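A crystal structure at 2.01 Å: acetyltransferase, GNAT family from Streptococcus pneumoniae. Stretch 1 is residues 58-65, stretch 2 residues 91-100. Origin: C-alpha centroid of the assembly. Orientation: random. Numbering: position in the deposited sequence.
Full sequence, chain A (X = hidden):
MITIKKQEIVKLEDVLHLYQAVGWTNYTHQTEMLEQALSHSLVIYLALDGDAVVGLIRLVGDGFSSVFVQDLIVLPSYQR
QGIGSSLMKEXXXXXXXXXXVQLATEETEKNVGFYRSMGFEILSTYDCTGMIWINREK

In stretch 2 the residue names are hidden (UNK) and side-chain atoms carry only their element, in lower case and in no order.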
# COMPACT_ATOMS: atom_id res chain seq x y z
N ARG A 58 -2.15 -2.25 -1.90
CA ARG A 58 -2.36 -3.64 -1.62
C ARG A 58 -2.29 -3.87 -0.10
O ARG A 58 -1.29 -3.57 0.59
CB ARG A 58 -1.30 -4.50 -2.32
CG ARG A 58 -1.51 -5.96 -2.24
CD ARG A 58 -0.62 -6.71 -3.22
NE ARG A 58 0.78 -6.83 -2.79
CZ ARG A 58 1.27 -7.73 -1.94
NH1 ARG A 58 0.49 -8.59 -1.27
NH2 ARG A 58 2.57 -7.75 -1.72
N LEU A 59 -3.39 -4.39 0.43
CA LEU A 59 -3.48 -4.68 1.87
C LEU A 59 -3.40 -6.16 2.10
O LEU A 59 -3.90 -6.92 1.28
CB LEU A 59 -4.79 -4.15 2.44
CG LEU A 59 -5.23 -2.71 2.23
CD1 LEU A 59 -6.48 -2.51 3.06
CD2 LEU A 59 -4.18 -1.74 2.63
N VAL A 60 -2.80 -6.56 3.22
CA VAL A 60 -2.61 -7.95 3.62
C VAL A 60 -2.93 -8.14 5.11
O VAL A 60 -3.03 -7.15 5.85
CB VAL A 60 -1.15 -8.47 3.35
CG1 VAL A 60 -0.81 -8.40 1.83
CG2 VAL A 60 -0.12 -7.73 4.21
N GLY A 61 -3.05 -9.39 5.54
CA GLY A 61 -3.35 -9.66 6.96
C GLY A 61 -4.56 -10.54 7.07
O GLY A 61 -5.00 -11.12 6.08
N ASP A 62 -5.10 -10.65 8.28
CA ASP A 62 -6.27 -11.54 8.49
C ASP A 62 -7.60 -10.82 8.22
O ASP A 62 -8.63 -11.48 8.03
CB ASP A 62 -6.22 -12.24 9.87
CG ASP A 62 -6.33 -11.25 11.02
OD1 ASP A 62 -7.14 -10.34 10.98
OD2 ASP A 62 -5.59 -11.36 11.96
N GLY A 63 -7.58 -9.48 8.17
CA GLY A 63 -8.74 -8.70 7.82
C GLY A 63 -9.66 -8.43 9.00
O GLY A 63 -10.69 -7.77 8.85
N PHE A 64 -9.28 -8.91 10.18
CA PHE A 64 -10.15 -8.76 11.38
C PHE A 64 -9.39 -8.21 12.54
O PHE A 64 -9.72 -7.14 13.05
CB PHE A 64 -10.83 -10.10 11.77
CG PHE A 64 -11.86 -10.56 10.79
CD1 PHE A 64 -13.16 -10.04 10.84
CD2 PHE A 64 -11.55 -11.51 9.81
CE1 PHE A 64 -14.16 -10.44 9.92
CE2 PHE A 64 -12.54 -11.95 8.89
CZ PHE A 64 -13.85 -11.41 8.94
N SER A 65 -8.39 -8.94 13.01
CA SER A 65 -7.51 -8.40 14.07
C SER A 65 -6.38 -7.53 13.51
O SER A 65 -5.90 -6.62 14.21
CB SER A 65 -6.93 -9.48 14.96
OG SER A 65 -8.00 -10.30 15.43
N UNK A 91 -9.24 1.79 0.12
CA UNK A 91 -8.85 0.46 0.61
C UNK A 91 -9.17 0.31 2.09
O UNK A 91 -9.79 -0.66 2.48
c UNK A 91 -7.38 0.16 0.32
N UNK A 92 -8.79 1.29 2.91
CA UNK A 92 -8.96 1.16 4.37
C UNK A 92 -10.44 1.26 4.80
O UNK A 92 -10.78 0.83 5.90
c UNK A 92 -6.23 0.64 5.65
c UNK A 92 -5.98 3.16 5.73
c UNK A 92 -6.61 2.01 5.05
c UNK A 92 -8.13 2.19 5.13
N UNK A 93 -11.28 1.84 3.93
CA UNK A 93 -12.73 1.91 4.14
C UNK A 93 -13.38 0.55 4.34
O UNK A 93 -14.43 0.41 5.02
N UNK A 94 -12.75 -0.47 3.77
CA UNK A 94 -13.18 -1.84 3.97
C UNK A 94 -12.82 -2.40 5.34
O UNK A 94 -13.29 -3.47 5.70
n UNK A 94 -14.21 -2.53 1.13
c UNK A 94 -12.61 -2.73 2.89
o UNK A 94 -12.18 -1.60 0.83
c UNK A 94 -12.98 -2.26 1.52
N UNK A 95 -12.00 -1.68 6.10
CA UNK A 95 -11.38 -2.31 7.26
C UNK A 95 -11.41 -1.42 8.46
O UNK A 95 -10.53 -1.52 9.32
c UNK A 95 -9.99 -5.96 4.07
c UNK A 95 -10.37 -6.20 5.38
c UNK A 95 -9.60 -3.68 4.61
c UNK A 95 -9.94 -3.92 5.94
c UNK A 95 -10.32 -5.20 6.30
c UNK A 95 -9.61 -4.70 3.68
c UNK A 95 -9.96 -2.80 6.94
N UNK A 96 -12.46 -0.59 8.53
CA UNK A 96 -12.54 0.49 9.53
C UNK A 96 -12.72 0.01 10.97
O UNK A 96 -12.49 0.77 11.91
c UNK A 96 -15.07 0.99 9.07
c UNK A 96 -13.62 1.54 9.15
n UNK A 96 -17.80 0.09 8.69
c UNK A 96 -17.52 1.53 8.26
c UNK A 96 -15.97 1.83 8.10
N UNK A 97 -13.11 -1.27 11.12
CA UNK A 97 -13.24 -1.88 12.44
C UNK A 97 -12.13 -2.93 12.71
O UNK A 97 -12.13 -3.51 13.79
c UNK A 97 -14.65 -2.50 12.63
o UNK A 97 -17.43 -2.62 13.53
c UNK A 97 -15.78 -1.59 12.10
c UNK A 97 -17.03 -1.55 13.00
o UNK A 97 -17.61 -0.43 13.17
N UNK A 98 -11.20 -3.15 11.78
CA UNK A 98 -10.05 -4.07 12.03
C UNK A 98 -9.36 -3.61 13.29
O UNK A 98 -9.15 -2.42 13.48
c UNK A 98 -9.03 -4.13 10.85
N UNK A 99 -9.04 -4.54 14.16
CA UNK A 99 -8.44 -4.19 15.46
C UNK A 99 -7.19 -3.29 15.39
O UNK A 99 -7.15 -2.20 15.99
c UNK A 99 -8.29 -5.44 16.41
c UNK A 99 -6.71 -4.11 20.21
c UNK A 99 -7.75 -5.01 17.77
o UNK A 99 -6.19 -3.68 21.41
c UNK A 99 -5.90 -4.81 19.34
c UNK A 99 -8.02 -3.85 19.90
c UNK A 99 -6.43 -5.27 18.12
c UNK A 99 -8.54 -4.29 18.67
N UNK A 100 -6.18 -3.70 14.62
CA UNK A 100 -4.99 -2.87 14.41
C UNK A 100 -4.70 -2.77 12.94
O UNK A 100 -4.78 -3.77 12.21
n UNK A 100 -2.02 -3.13 18.05
c UNK A 100 -3.75 -3.46 15.10
c UNK A 100 -2.66 -3.96 17.25
o UNK A 100 -2.27 -5.13 17.05
c UNK A 100 -3.87 -3.42 16.59

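Position 91 carries a single side-chain carbon, directed toward stretch 1 and 3.9 Å from Leu59 CD1. One carbon and nothing beyond it identifies Ala91.

Position 92 has four carbons forked at the second. Its CA-to-CB bond points sideways, yet its end comes nearer, and one terminal carbon lies 4.1 Å from Leu59 CD1. The fork at the second carbon marks Leu92; the touching atom is CD2.

Position 93 has no side-chain atoms and touches nothing on stretch 1: Gly93.

Position 94 shows two carbons, the second carrying one oxygen and one nitrogen. This is the short amide, Asn94; its nearest side-chain atom, CB of Asn94, is 6.1 Å from Leu59 CD1.

Position 95 has one carbon followed by a ring of six carbons without a substituent. The ring has Gly63 O near its plane, at the edge, while Leu59 CD1 approaches obliquely. A bare six-membered ring means Phe95: its CD1 is 3.6 Å from Gly63 O and its CD2 3.7 Å from Leu59 CD1.

Position 96 is a row of four carbons ending in nitrogen, out of reach: Lys96.

At position 97 three carbons end in two oxygens, a carboxylate on the longer arm, hence Glu97. Its CA-to-CB bond points sideways and the end leads away; the side chain makes no contact with stretch 1.

Position 98 again has one carbon, set sideways, with CB 3.8 Å from Phe64 O. It is Ala98, and it closes a type I turn begun at Phe95, with Ala98 N bonded to Phe95 O at 3.0 Å.

Position 99 has one carbon and a six-carbon ring bearing an oxygen, the signature of Tyr99. CB is 3.5 Å from Ser65 O, but the end of the side chain leads away.

Position 100 has three carbons, the third carrying oxygen and nitrogen, and its CB lies 3.9 Å from Ser65 O: the longer amide, Gln100.

The contact has two parts. At one end, Leu59 packs against Ala91, Leu92 and Phe95, an apolar cluster in which Leu59 CD1 makes the closest approach to each. At the other, backbone joins backbone: Tyr99 N donates to Phe64 O (2.9 Å, 164°) and Gln100 N to Ser65 O (3.0 Å, 149°), while Ala98 CA adds a CA-H...O contact to Phe64 O at 3.3 Å. These bonds use main-chain atoms; the CA-to-CB bonds of Phe64 and Ser65 point away. Between the two parts, Gly63 brings its carbonyl to the Phe95 ring edge.

Stretch 2 91-100: ALGNFKEAYQ
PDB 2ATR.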